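Local structure of cell division control protein Cdc48 (5E7P) at residues L22-R27 against V100-V105; R288-D293 against V313-E318; R698-T703 against A720-T725. The protein binds ADP at two AAA modules and probably hydrolyses ATP, as an ATPase of the AAA family. All coordinates share one frame; numbering follows the deposited sequence.

Interaction 1. Residues L22-R27 against V100-V105; sequences LRLTAR and VLVSPV
V100 meets L24 and A26 where strand 98-104 runs antiparallel to strand 22-28, two neighbouring strands of the mixed sheet in the CDC48-type N-terminal domain, whose family belongs to the double-psi beta-barrel clan. The segment axes approach to 4.7 Å, and their directions differ by 129°, a value for the short segments that includes the bend of 22-27 beyond L24. V100 and L24 form a hydrogen-bonded pair: L24 N donates to V100 O, and V100 N returns a bond of 2.8 Å to L24 O. On V100, CG1 lies between its own backbone N and carbonyl carbon (chi1 58°), and there it lies against A26 CB at 3.7 Å. That methyl also lies 3.5 Å from L24 O, a carbon-to-carbonyl contact beside the bond that the same oxygen accepts.

L101 faces R23 as a non-hydrogen-bonded pair, with the closest CA atoms of the register, 4.6 Å apart. Their side chains leave the sheet on the partly exposed face, where L101 CD2 comes to 4.2 Å from R23 CG in a loose apolar contact; L101 CD1 turns back over the neighbouring strand, toward L22 O. The backbone adds CA-H...O contacts, one of them from R23 CA to V100 O.

V102 points to the buried face, together with L22, L24 and V100. Helix 44-50 covers part of it through V46, which touches both L22 and L24, while L60 of strand 57-61 packs on V100 and V102. V102 CG2 meets L24 CD1 obliquely at 4.0 Å. V102 also forms a hydrogen-bonded pair with L22: L22 N donates to V102 O, and V102 N reaches L22 O in a nearly straight bond, its N-H...O angle 173°.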
ATOM      1  N   LEU A  22     -26.406  -6.257  -2.293  1.00 33.56           N
ATOM      2  CA  LEU A  22     -27.538  -6.314  -1.378  1.00 34.67           C
ATOM      3  C   LEU A  22     -28.305  -5.003  -1.391  1.00 38.18           C
ATOM      4  O   LEU A  22     -27.717  -3.931  -1.534  1.00 35.70           O
ATOM      5  CB  LEU A  22     -27.066  -6.600   0.046  1.00 34.86           C
ATOM      6  CG  LEU A  22     -26.549  -8.001   0.361  1.00 33.35           C
ATOM      7  CD1 LEU A  22     -25.881  -8.013   1.721  1.00 30.51           C
ATOM      8  CD2 LEU A  22     -27.698  -8.998   0.312  1.00 34.44           C
ATOM      9  N   ARG A  23     -29.623  -5.093  -1.252  1.00 43.61           N
ATOM     10  CA  ARG A  23     -30.437  -3.907  -1.050  1.00 46.12           C
ATOM     11  C   ARG A  23     -30.590  -3.681   0.445  1.00 44.89           C
ATOM     12  O   ARG A  23     -30.998  -4.583   1.175  1.00 44.74           O
ATOM     13  CB  ARG A  23     -31.811  -4.067  -1.698  1.00 50.49           C
ATOM     14  CG  ARG A  23     -32.672  -2.813  -1.634  1.00 57.08           C
ATOM     15  CD  ARG A  23     -34.149  -3.146  -1.775  1.00 64.65           C
ATOM     16  NE  ARG A  23     -34.436  -3.865  -3.014  1.00 69.54           N
ATOM     17  CZ  ARG A  23     -35.592  -4.466  -3.278  1.00 73.08           C
ATOM     18  NH1 ARG A  23     -36.575  -4.442  -2.387  1.00 74.57           N
ATOM     19  NH2 ARG A  23     -35.763  -5.098  -4.433  1.00 73.31           N
ATOM     20  N   LEU A  24     -30.251  -2.482   0.903  1.00 44.00           N
ATOM     21  CA  LEU A  24     -30.372  -2.152   2.315  1.00 46.27           C
ATOM     22  C   LEU A  24     -31.185  -0.879   2.501  1.00 48.30           C
ATOM     23  O   LEU A  24     -31.487  -0.178   1.536  1.00 47.51           O
ATOM     24  CB  LEU A  24     -28.989  -1.976   2.950  1.00 45.30           C
ATOM     25  CG  LEU A  24     -28.040  -3.175   2.934  1.00 43.43           C
ATOM     26  CD1 LEU A  24     -26.734  -2.816   3.615  1.00 43.55           C
ATOM     27  CD2 LEU A  24     -28.678  -4.376   3.607  1.00 44.59           C
ATOM     28  N   THR A  25     -31.539  -0.593   3.749  1.00 50.18           N
ATOM     29  CA  THR A  25     -32.200   0.659   4.091  1.00 51.73           C
ATOM     30  C   THR A  25     -31.139   1.688   4.464  1.00 51.95           C
ATOM     31  O   THR A  25     -30.256   1.415   5.278  1.00 50.23           O
ATOM     32  CB  THR A  25     -33.181   0.482   5.265  1.00 52.01           C
ATOM     33  OG1 THR A  25     -34.023  -0.653   5.021  1.00 51.51           O
ATOM     34  CG2 THR A  25     -34.043   1.725   5.435  1.00 52.90           C
ATOM     35  N   ALA A  26     -31.220   2.868   3.860  1.00 53.77           N
ATOM     36  CA  ALA A  26     -30.225   3.910   4.090  1.00 53.31           C
ATOM     37  C   ALA A  26     -30.708   4.926   5.117  1.00 57.18           C
ATOM     38  O   ALA A  26     -31.577   5.747   4.826  1.00 59.78           O
ATOM     39  CB  ALA A  26     -29.874   4.603   2.783  1.00 51.11           C
ATOM     40  N   ARG A  27     -30.140   4.866   6.318  1.00 57.75           N
ATOM     41  CA  ARG A  27     -30.477   5.824   7.366  1.00 60.57           C
ATOM     42  C   ARG A  27     -29.402   6.897   7.503  1.00 58.67           C
ATOM     43  O   ARG A  27     -28.218   6.634   7.297  1.00 56.89           O
ATOM     44  CB  ARG A  27     -30.696   5.116   8.703  1.00 64.27           C
ATOM     45  CG  ARG A  27     -31.798   4.069   8.673  1.00 69.06           C
ATOM     46  CD  ARG A  27     -32.199   3.645  10.078  1.00 74.36           C
ATOM     47  NE  ARG A  27     -31.041   3.475  10.952  1.00 76.25           N
ATOM     48  CZ  ARG A  27     -31.099   2.981  12.185  1.00 77.51           C
ATOM     49  NH1 ARG A  27     -29.993   2.864  12.908  1.00 76.83           N
ATOM     50  NH2 ARG A  27     -32.264   2.602  12.694  1.00 79.00           N
ATOM     51  N   VAL A 100     -31.108   1.330  -0.780  1.00 46.12           N
ATOM     52  CA  VAL A 100     -29.821   1.544  -1.435  1.00 43.03           C
ATOM     53  C   VAL A 100     -29.168   0.216  -1.827  1.00 40.00           C
ATOM     54  O   VAL A 100     -29.180  -0.748  -1.060  1.00 40.49           O
ATOM     55  CB  VAL A 100     -28.858   2.384  -0.556  1.00 43.60           C
ATOM     56  CG1 VAL A 100     -28.616   1.712   0.787  1.00 43.36           C
ATOM     57  CG2 VAL A 100     -27.545   2.633  -1.283  1.00 42.90           C
ATOM     58  N   LEU A 101     -28.621   0.166  -3.037  1.00 36.29           N
ATOM     59  CA  LEU A 101     -27.886  -1.007  -3.491  1.00 33.78           C
ATOM     60  C   LEU A 101     -26.413  -0.895  -3.111  1.00 34.19           C
ATOM     61  O   LEU A 101     -25.743   0.081  -3.451  1.00 33.39           O
ATOM     62  CB  LEU A 101     -28.038  -1.196  -5.002  1.00 33.19           C
ATOM     63  CG  LEU A 101     -29.153  -2.142  -5.459  1.00 33.33           C
ATOM     64  CD1 LEU A 101     -28.893  -3.556  -4.951  1.00 33.12           C
ATOM     65  CD2 LEU A 101     -30.524  -1.649  -5.014  1.00 31.15           C
ATOM     66  N   VAL A 102     -25.920  -1.899  -2.393  1.00 35.27           N
ATOM     67  CA  VAL A 102     -24.531  -1.927  -1.958  1.00 34.83           C
ATOM     68  C   VAL A 102     -23.813  -3.101  -2.614  1.00 35.94           C
ATOM     69  O   VAL A 102     -24.354  -4.203  -2.685  1.00 36.52           O
ATOM     70  CB  VAL A 102     -24.431  -2.061  -0.428  1.00 34.21           C
ATOM     71  CG1 VAL A 102     -23.005  -1.805   0.040  1.00 32.40           C
ATOM     72  CG2 VAL A 102     -25.392  -1.102   0.248  1.00 36.20           C
ATOM     73  N   SER A 103     -22.598  -2.862  -3.094  1.00 36.99           N
ATOM     74  CA  SER A 103     -21.816  -3.907  -3.742  1.00 37.53           C
ATOM     75  C   SER A 103     -20.343  -3.527  -3.773  1.00 38.46           C
ATOM     76  O   SER A 103     -20.009  -2.342  -3.828  1.00 38.65           O
ATOM     77  CB  SER A 103     -22.313  -4.137  -5.170  1.00 38.79           C
ATOM     78  OG  SER A 103     -22.048  -3.009  -5.984  1.00 39.11           O
ATOM     79  N   PRO A 104     -19.455  -4.532  -3.733  1.00 38.81           N
ATOM     80  CA  PRO A 104     -18.020  -4.270  -3.858  1.00 37.51           C
ATOM     81  C   PRO A 104     -17.703  -3.568  -5.171  1.00 37.69           C
ATOM     82  O   PRO A 104     -18.332  -3.851  -6.191  1.00 38.47           O
ATOM     83  CB  PRO A 104     -17.400  -5.674  -3.841  1.00 38.25           C
ATOM     84  CG  PRO A 104     -18.528  -6.612  -4.140  1.00 39.39           C
ATOM     85  CD  PRO A 104     -19.736  -5.965  -3.553  1.00 39.25           C
ATOM     86  N   VAL A 105     -16.746  -2.650  -5.140  1.00 37.89           N
ATOM     87  CA  VAL A 105     -16.359  -1.922  -6.337  1.00 36.55           C
ATOM     88  C   VAL A 105     -14.846  -1.959  -6.503  1.00 36.39           C
ATOM     89  O   VAL A 105     -14.103  -1.903  -5.526  1.00 38.21           O
ATOM     90  CB  VAL A 105     -16.866  -0.458  -6.303  1.00 36.61           C
ATOM     91  CG1 VAL A 105     -16.208   0.321  -5.168  1.00 33.86           C
ATOM     92  CG2 VAL A 105     -16.634   0.232  -7.643  1.00 36.85           C
TER

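Interaction 2. Residues R288-D293 against V313-E318; sequences RVVELD and VAAVTE
The strand-helix packing of a RecA-like AAA core brings strand 289-293 against the C-terminal part of helix 302-319, and R288, just before the strand, and V290 within it make the contact. V290 supplies the apolar part. Its CG1 is anti to the backbone N, which leaves CG2 anti to the carbonyl carbon, where it comes to 3.7 Å from V316 CB. The two valines cross obliquely, with V316 CG2 4.0 Å from the same V290 methyl, while A315 CB lies farther off at the margin.

Helix 302-319 leads through a short turn into strand 321-326, which lies parallel to and beside strand 289-293, so the helix is the second and longer one, after 294-299, in the connection of a beta-alpha-beta crossover. V290 accordingly packs on L323 of that next strand as well as on the helix.

R288 provides the polar link. Its chain is bent at chi3; NH2 donates to A315 O over 3.2 Å with an N-H...O angle of 158°. The oxygen lies at the guanidinium edge, only 7° out of its plane, whereas the donor is tilted 32° from the carbonyl plane. The same NH2 makes a weak hydrogen bond to G320 O, just beyond the helix.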
ATOM      1  N   ARG A 288      21.368  22.141  -3.561  1.00 42.95           N
ATOM      2  CA  ARG A 288      20.309  22.808  -4.305  1.00 42.57           C
ATOM      3  C   ARG A 288      19.523  21.742  -5.065  1.00 36.77           C
ATOM      4  O   ARG A 288      20.098  20.872  -5.725  1.00 34.05           O
ATOM      5  CB  ARG A 288      20.855  23.902  -5.237  1.00 47.83           C
ATOM      6  CG  ARG A 288      21.527  23.417  -6.510  1.00 50.68           C
ATOM      7  CD  ARG A 288      22.120  24.579  -7.301  1.00 57.18           C
ATOM      8  NE  ARG A 288      21.113  25.546  -7.737  1.00 59.92           N
ATOM      9  CZ  ARG A 288      20.519  25.526  -8.926  1.00 61.30           C
ATOM     10  NH1 ARG A 288      19.619  26.450  -9.231  1.00 63.40           N
ATOM     11  NH2 ARG A 288      20.823  24.582  -9.809  1.00 59.51           N
ATOM     12  N   VAL A 289      18.205  21.783  -4.937  1.00 34.30           N
ATOM     13  CA  VAL A 289      17.380  20.743  -5.525  1.00 33.04           C
ATOM     14  C   VAL A 289      16.432  21.292  -6.577  1.00 34.56           C
ATOM     15  O   VAL A 289      15.671  22.225  -6.321  1.00 37.50           O
ATOM     16  CB  VAL A 289      16.570  19.991  -4.455  1.00 28.88           C
ATOM     17  CG1 VAL A 289      15.802  18.845  -5.086  1.00 24.22           C
ATOM     18  CG2 VAL A 289      17.493  19.477  -3.373  1.00 28.37           C
ATOM     19  N   VAL A 290      16.494  20.706  -7.765  1.00 33.44           N
ATOM     20  CA  VAL A 290      15.527  20.995  -8.808  1.00 35.02           C
ATOM     21  C   VAL A 290      14.475  19.896  -8.777  1.00 37.57           C
ATOM     22  O   VAL A 290      14.760  18.741  -9.098  1.00 37.05           O
ATOM     23  CB  VAL A 290      16.191  21.050 -10.190  1.00 31.72           C
ATOM     24  CG1 VAL A 290      15.150  21.325 -11.268  1.00 31.52           C
ATOM     25  CG2 VAL A 290      17.281  22.112 -10.204  1.00 30.68           C
ATOM     26  N   GLU A 291      13.259  20.255  -8.376  1.00 39.96           N
ATOM     27  CA  GLU A 291      12.216  19.263  -8.149  1.00 41.20           C
ATOM     28  C   GLU A 291      11.048  19.357  -9.128  1.00 42.61           C
ATOM     29  O   GLU A 291      10.489  20.432  -9.353  1.00 43.03           O
ATOM     30  CB  GLU A 291      11.701  19.349  -6.712  1.00 42.69           C
ATOM     31  CG  GLU A 291      10.646  18.313  -6.369  1.00 45.51           C
ATOM     32  CD  GLU A 291      10.267  18.336  -4.899  1.00 49.60           C
ATOM     33  OE1 GLU A 291       9.251  17.706  -4.538  1.00 49.13           O
ATOM     34  OE2 GLU A 291      10.986  18.983  -4.107  1.00 52.45           O
ATOM     35  N   LEU A 292      10.692  18.214  -9.706  1.00 42.05           N
ATOM     36  CA  LEU A 292       9.485  18.088 -10.510  1.00 41.96           C
ATOM     37  C   LEU A 292       8.503  17.186  -9.783  1.00 40.44           C
ATOM     38  O   LEU A 292       8.899  16.194  -9.168  1.00 36.71           O
ATOM     39  CB  LEU A 292       9.797  17.472 -11.877  1.00 41.04           C
ATOM     40  CG  LEU A 292      10.354  18.362 -12.989  1.00 42.75           C
ATOM     41  CD1 LEU A 292      10.614  17.532 -14.234  1.00 42.64           C
ATOM     42  CD2 LEU A 292       9.392  19.493 -13.297  1.00 43.94           C
ATOM     43  N   ASP A 293       7.223  17.531  -9.850  1.00 41.97           N
ATOM     44  CA  ASP A 293       6.187  16.637  -9.359  1.00 41.84           C
ATOM     45  C   ASP A 293       5.753  15.721 -10.494  1.00 37.21           C
ATOM     46  O   ASP A 293       5.043  16.146 -11.404  1.00 36.71           O
ATOM     47  CB  ASP A 293       4.985  17.413  -8.817  1.00 48.36           C
ATOM     48  CG  ASP A 293       3.945  16.502  -8.187  1.00 53.05           C
ATOM     49  OD1 ASP A 293       4.340  15.534  -7.504  1.00 52.60           O
ATOM     50  OD2 ASP A 293       2.737  16.744  -8.379  1.00 57.10           O
ATOM     51  N   VAL A 313      16.093  19.843 -16.479  1.00 32.17           N
ATOM     52  CA  VAL A 313      17.433  19.301 -16.683  1.00 34.95           C
ATOM     53  C   VAL A 313      18.464  20.411 -16.933  1.00 41.35           C
ATOM     54  O   VAL A 313      19.573  20.380 -16.391  1.00 42.39           O
ATOM     55  CB  VAL A 313      17.451  18.275 -17.838  1.00 32.78           C
ATOM     56  CG1 VAL A 313      18.879  17.957 -18.264  1.00 32.76           C
ATOM     57  CG2 VAL A 313      16.718  17.008 -17.424  1.00 30.43           C
ATOM     58  N   ALA A 314      18.089  21.399 -17.740  1.00 41.66           N
ATOM     59  CA  ALA A 314      18.979  22.519 -18.031  1.00 43.26           C
ATOM     60  C   ALA A 314      19.243  23.369 -16.787  1.00 44.60           C
ATOM     61  O   ALA A 314      20.294  23.998 -16.663  1.00 46.04           O
ATOM     62  CB  ALA A 314      18.413  23.379 -19.152  1.00 41.45           C
ATOM     63  N   ALA A 315      18.282  23.381 -15.868  1.00 42.65           N
ATOM     64  CA  ALA A 315      18.404  24.166 -14.645  1.00 42.49           C
ATOM     65  C   ALA A 315      19.336  23.495 -13.638  1.00 45.12           C
ATOM     66  O   ALA A 315      20.105  24.165 -12.947  1.00 47.99           O
ATOM     67  CB  ALA A 315      17.035  24.402 -14.028  1.00 39.66           C
ATOM     68  N   VAL A 316      19.268  22.170 -13.558  1.00 43.50           N
ATOM     69  CA  VAL A 316      20.116  21.432 -12.631  1.00 44.03           C
ATOM     70  C   VAL A 316      21.549  21.317 -13.152  1.00 45.31           C
ATOM     71  O   VAL A 316      22.490  21.193 -12.372  1.00 47.63           O
ATOM     72  CB  VAL A 316      19.548  20.027 -12.306  1.00 28.97           C
ATOM     73  CG1 VAL A 316      19.767  19.067 -13.466  1.00 28.18           C
ATOM     74  CG2 VAL A 316      20.177  19.481 -11.028  1.00 28.09           C
ATOM     75  N   THR A 317      21.713  21.373 -14.471  1.00 44.38           N
ATOM     76  CA  THR A 317      23.036  21.272 -15.078  1.00 45.94           C
ATOM     77  C   THR A 317      23.682  22.644 -15.238  1.00 50.77           C
ATOM     78  O   THR A 317      24.847  22.748 -15.621  1.00 52.44           O
ATOM     79  CB  THR A 317      22.985  20.569 -16.449  1.00 44.29           C
ATOM     80  OG1 THR A 317      22.052  21.242 -17.304  1.00 45.04           O
ATOM     81  CG2 THR A 317      22.559  19.118 -16.287  1.00 41.20           C
ATOM     82  N   GLU A 318      22.922  23.693 -14.937  1.00 53.40           N
ATOM     83  CA  GLU A 318      23.438  25.055 -15.015  1.00 58.12           C
ATOM     84  C   GLU A 318      24.329  25.376 -13.821  1.00 60.56           C
ATOM     85  O   GLU A 318      25.304  26.115 -13.947  1.00 64.25           O
ATOM     86  CB  GLU A 318      22.292  26.066 -15.097  1.00 59.79           C
TER

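Interaction 3. Residues R698-T703 against A720-T725; sequences RESAMT and AKARET
Helices 690-707 and 716-725 pass with their short segment axes 8.5 Å apart at closest approach and their N-to-C directions 127° apart, a steeply inclined crossing. The backbones come nearest at S700 and A722, whose CA atoms are 5.3 Å apart. Such proximity is consistent with the small side chains at this point.

A722 CB points at the facing helix and touches two of its residues. S700 OG lies 3.5 Å from this methyl, yet its hydrogen bond runs within its own helix, to L696 O. E699 CG reaches the methyl at 3.7 Å, so the aliphatic part of the glutamate does the packing. That chain bends at chi2 (61°) and crosses T725 at about a right angle, with T725 OG1 3.5 Å from E699 CG. The threonine hydroxyl instead hydrogen-bonds to A722 O in its own helix.

On the other flank T703 OG1 lies anti to the carbonyl carbon (chi1 -65°), which leaves CG2 anti to the backbone N, where it meets K721 CD at 3.8 Å. The lysine chain is extended and contributes its methylene there. T703 OG1 turns back onto E699 O at 2.8 Å; it and T703 N reach this carbonyl from opposite faces of its plane. The hydroxyls of S700, T703 and T725 are thus engaged within their own helices, and no hydrogen bond joins the two segments.

Beyond them, V719 of helix 716-725 also packs on S700, while A701 and M702 touch A49 of helix 44-50. This crossing of two helices around a small alanine contact is part of the helical lid of the second AAA module.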
ATOM      1  N   ARG A 698     -19.052 -16.701   3.814  1.00 38.63           N
ATOM      2  CA  ARG A 698     -19.495 -15.653   2.905  1.00 39.00           C
ATOM      3  C   ARG A 698     -20.825 -16.032   2.264  1.00 37.48           C
ATOM      4  O   ARG A 698     -21.771 -15.243   2.253  1.00 37.12           O
ATOM      5  CB  ARG A 698     -18.432 -15.441   1.829  1.00 42.51           C
ATOM      6  CG  ARG A 698     -18.859 -14.596   0.640  1.00 47.95           C
ATOM      7  CD  ARG A 698     -17.878 -14.809  -0.507  1.00 52.56           C
ATOM      8  NE  ARG A 698     -17.967 -13.777  -1.534  1.00 58.49           N
ATOM      9  CZ  ARG A 698     -18.793 -13.828  -2.573  1.00 63.89           C
ATOM     10  NH1 ARG A 698     -19.609 -14.864  -2.717  1.00 65.74           N
ATOM     11  NH2 ARG A 698     -18.805 -12.841  -3.462  1.00 64.53           N
ATOM     12  N   GLU A 699     -20.891 -17.251   1.743  1.00 35.89           N
ATOM     13  CA  GLU A 699     -22.099 -17.742   1.098  1.00 38.54           C
ATOM     14  C   GLU A 699     -23.224 -17.931   2.106  1.00 40.56           C
ATOM     15  O   GLU A 699     -24.383 -17.648   1.807  1.00 42.56           O
ATOM     16  CB  GLU A 699     -21.817 -19.054   0.368  1.00 41.20           C
ATOM     17  CG  GLU A 699     -22.967 -19.547  -0.484  1.00 47.10           C
ATOM     18  CD  GLU A 699     -23.340 -18.577  -1.596  1.00 52.71           C
ATOM     19  OE1 GLU A 699     -22.453 -17.830  -2.071  1.00 53.90           O
ATOM     20  OE2 GLU A 699     -24.525 -18.565  -1.996  1.00 55.69           O
ATOM     21  N   SER A 700     -22.880 -18.408   3.300  1.00 40.12           N
ATOM     22  CA  SER A 700     -23.869 -18.613   4.355  1.00 40.47           C
ATOM     23  C   SER A 700     -24.526 -17.297   4.748  1.00 40.67           C
ATOM     24  O   SER A 700     -25.751 -17.206   4.837  1.00 41.92           O
ATOM     25  CB  SER A 700     -23.234 -19.261   5.588  1.00 39.12           C
ATOM     26  OG  SER A 700     -22.810 -20.585   5.313  1.00 39.56           O
ATOM     27  N   ALA A 701     -23.700 -16.282   4.978  1.00 39.24           N
ATOM     28  CA  ALA A 701     -24.191 -14.969   5.371  1.00 37.72           C
ATOM     29  C   ALA A 701     -25.085 -14.381   4.287  1.00 38.06           C
ATOM     30  O   ALA A 701     -26.127 -13.800   4.581  1.00 36.66           O
ATOM     31  CB  ALA A 701     -23.027 -14.034   5.674  1.00 34.30           C
ATOM     32  N   MET A 702     -24.675 -14.547   3.033  1.00 39.30           N
ATOM     33  CA  MET A 702     -25.445 -14.042   1.899  1.00 39.07           C
ATOM     34  C   MET A 702     -26.768 -14.791   1.754  1.00 41.96           C
ATOM     35  O   MET A 702     -27.801 -14.194   1.444  1.00 43.75           O
ATOM     36  CB  MET A 702     -24.629 -14.135   0.606  1.00 38.55           C
ATOM     37  CG  MET A 702     -25.392 -13.716  -0.645  1.00 41.30           C
ATOM     38  SD  MET A 702     -25.916 -11.989  -0.629  1.00 54.21           S
ATOM     39  CE  MET A 702     -24.485 -11.176  -1.334  1.00 27.87           C
ATOM     40  N   THR A 703     -26.731 -16.100   1.984  1.00 42.52           N
ATOM     41  CA  THR A 703     -27.936 -16.919   1.946  1.00 45.50           C
ATOM     42  C   THR A 703     -28.942 -16.442   2.993  1.00 46.35           C
ATOM     43  O   THR A 703     -30.148 -16.416   2.747  1.00 48.43           O
ATOM     44  CB  THR A 703     -27.610 -18.416   2.168  1.00 46.39           C
ATOM     45  OG1 THR A 703     -26.825 -18.906   1.074  1.00 45.70           O
ATOM     46  CG2 THR A 703     -28.882 -19.239   2.267  1.00 48.48           C
ATOM     47  N   ALA A 720     -26.356 -25.231   5.272  1.00 44.86           N
ATOM     48  CA  ALA A 720     -26.618 -26.430   4.484  1.00 46.42           C
ATOM     49  C   ALA A 720     -26.806 -26.100   3.005  1.00 47.90           C
ATOM     50  O   ALA A 720     -26.327 -26.826   2.131  1.00 47.19           O
ATOM     51  CB  ALA A 720     -27.837 -27.161   5.023  1.00 46.59           C
ATOM     52  N   LYS A 721     -27.503 -25.002   2.731  1.00 50.66           N
ATOM     53  CA  LYS A 721     -27.700 -24.550   1.359  1.00 54.57           C
ATOM     54  C   LYS A 721     -26.396 -24.027   0.764  1.00 53.45           C
ATOM     55  O   LYS A 721     -26.079 -24.296  -0.392  1.00 54.18           O
ATOM     56  CB  LYS A 721     -28.777 -23.467   1.294  1.00 58.93           C
ATOM     57  CG  LYS A 721     -29.050 -22.962  -0.113  1.00 64.26           C
ATOM     58  CD  LYS A 721     -30.140 -21.905  -0.123  1.00 69.42           C
ATOM     59  CE  LYS A 721     -30.417 -21.417  -1.538  1.00 73.70           C
ATOM     60  NZ  LYS A 721     -31.485 -20.378  -1.579  1.00 75.72           N
ATOM     61  N   ALA A 722     -25.643 -23.279   1.566  1.00 51.70           N
ATOM     62  CA  ALA A 722     -24.358 -22.741   1.138  1.00 51.18           C
ATOM     63  C   ALA A 722     -23.404 -23.854   0.715  1.00 52.56           C
ATOM     64  O   ALA A 722     -22.645 -23.701  -0.243  1.00 51.48           O
ATOM     65  CB  ALA A 722     -23.739 -21.903   2.247  1.00 48.97           C
ATOM     66  N   ARG A 723     -23.461 -24.976   1.426  1.00 54.09           N
ATOM     67  CA  ARG A 723     -22.597 -26.118   1.137  1.00 54.74           C
ATOM     68  C   ARG A 723     -22.910 -26.768  -0.208  1.00 55.96           C
ATOM     69  O   ARG A 723     -22.131 -27.580  -0.707  1.00 56.13           O
ATOM     70  CB  ARG A 723     -22.688 -27.166   2.248  1.00 55.45           C
ATOM     71  CG  ARG A 723     -22.126 -26.713   3.582  1.00 55.24           C
ATOM     72  CD  ARG A 723     -21.936 -27.889   4.517  1.00 55.01           C
ATOM     73  NE  ARG A 723     -21.041 -28.885   3.937  1.00 55.35           N
ATOM     74  CZ  ARG A 723     -20.682 -30.010   4.545  1.00 56.70           C
ATOM     75  NH1 ARG A 723     -21.142 -30.283   5.759  1.00 56.70           N
ATOM     76  NH2 ARG A 723     -19.864 -30.859   3.940  1.00 57.44           N
ATOM     77  N   GLU A 724     -24.054 -26.419  -0.789  1.00 56.96           N
ATOM     78  CA  GLU A 724     -24.428 -26.953  -2.092  1.00 60.27           C
ATOM     79  C   GLU A 724     -23.645 -26.259  -3.201  1.00 59.07           C
ATOM     80  O   GLU A 724     -23.313 -26.875  -4.214  1.00 59.42           O
ATOM     81  CB  GLU A 724     -25.932 -26.804  -2.329  1.00 64.48           C
ATOM     82  CG  GLU A 724     -26.793 -27.507  -1.293  1.00 68.67           C
ATOM     83  CD  GLU A 724     -28.281 -27.324  -1.542  1.00 74.12           C
ATOM     84  OE1 GLU A 724     -28.645 -26.664  -2.542  1.00 74.57           O
ATOM     85  OE2 GLU A 724     -29.086 -27.840  -0.735  1.00 76.84           O
ATOM     86  N   THR A 725     -23.344 -24.978  -3.002  1.00 57.35           N
ATOM     87  CA  THR A 725     -22.591 -24.207  -3.987  1.00 56.10           C
ATOM     88  C   THR A 725     -21.101 -24.149  -3.652  1.00 54.21           C
ATOM     89  O   THR A 725     -20.260 -24.094  -4.550  1.00 55.52           O
ATOM     90  CB  THR A 725     -23.141 -22.775  -4.142  1.00 56.22           C
ATOM     91  OG1 THR A 725     -22.908 -22.035  -2.937  1.00 56.53           O
ATOM     92  CG2 THR A 725     -24.632 -22.805  -4.437  1.00 57.88           C
TER

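How the interactions relate
Interactions 1 and 3 are neighbours, their centres 20 Å apart: L22 CD2 touches M702 SD at 3.6 Å, so the N-terminal domain packs on the helical lid near helix 44-50, which contacts both. Interaction 2 stands alone across the chain, about 50 Å and 60 Å from their centres, inside the first AAA core. Interaction 1 is mostly buried, whereas interactions 2 and 3 are partly buried. Their chemistry follows the elements joined: paired strands share four backbone hydrogen bonds, strand and helix combine valine packing with one arginine-to-carbonyl bond, and two helices meet through van der Waals contacts of methyl, methylene and hydroxyl groups, without any hydrogen bond between the segments.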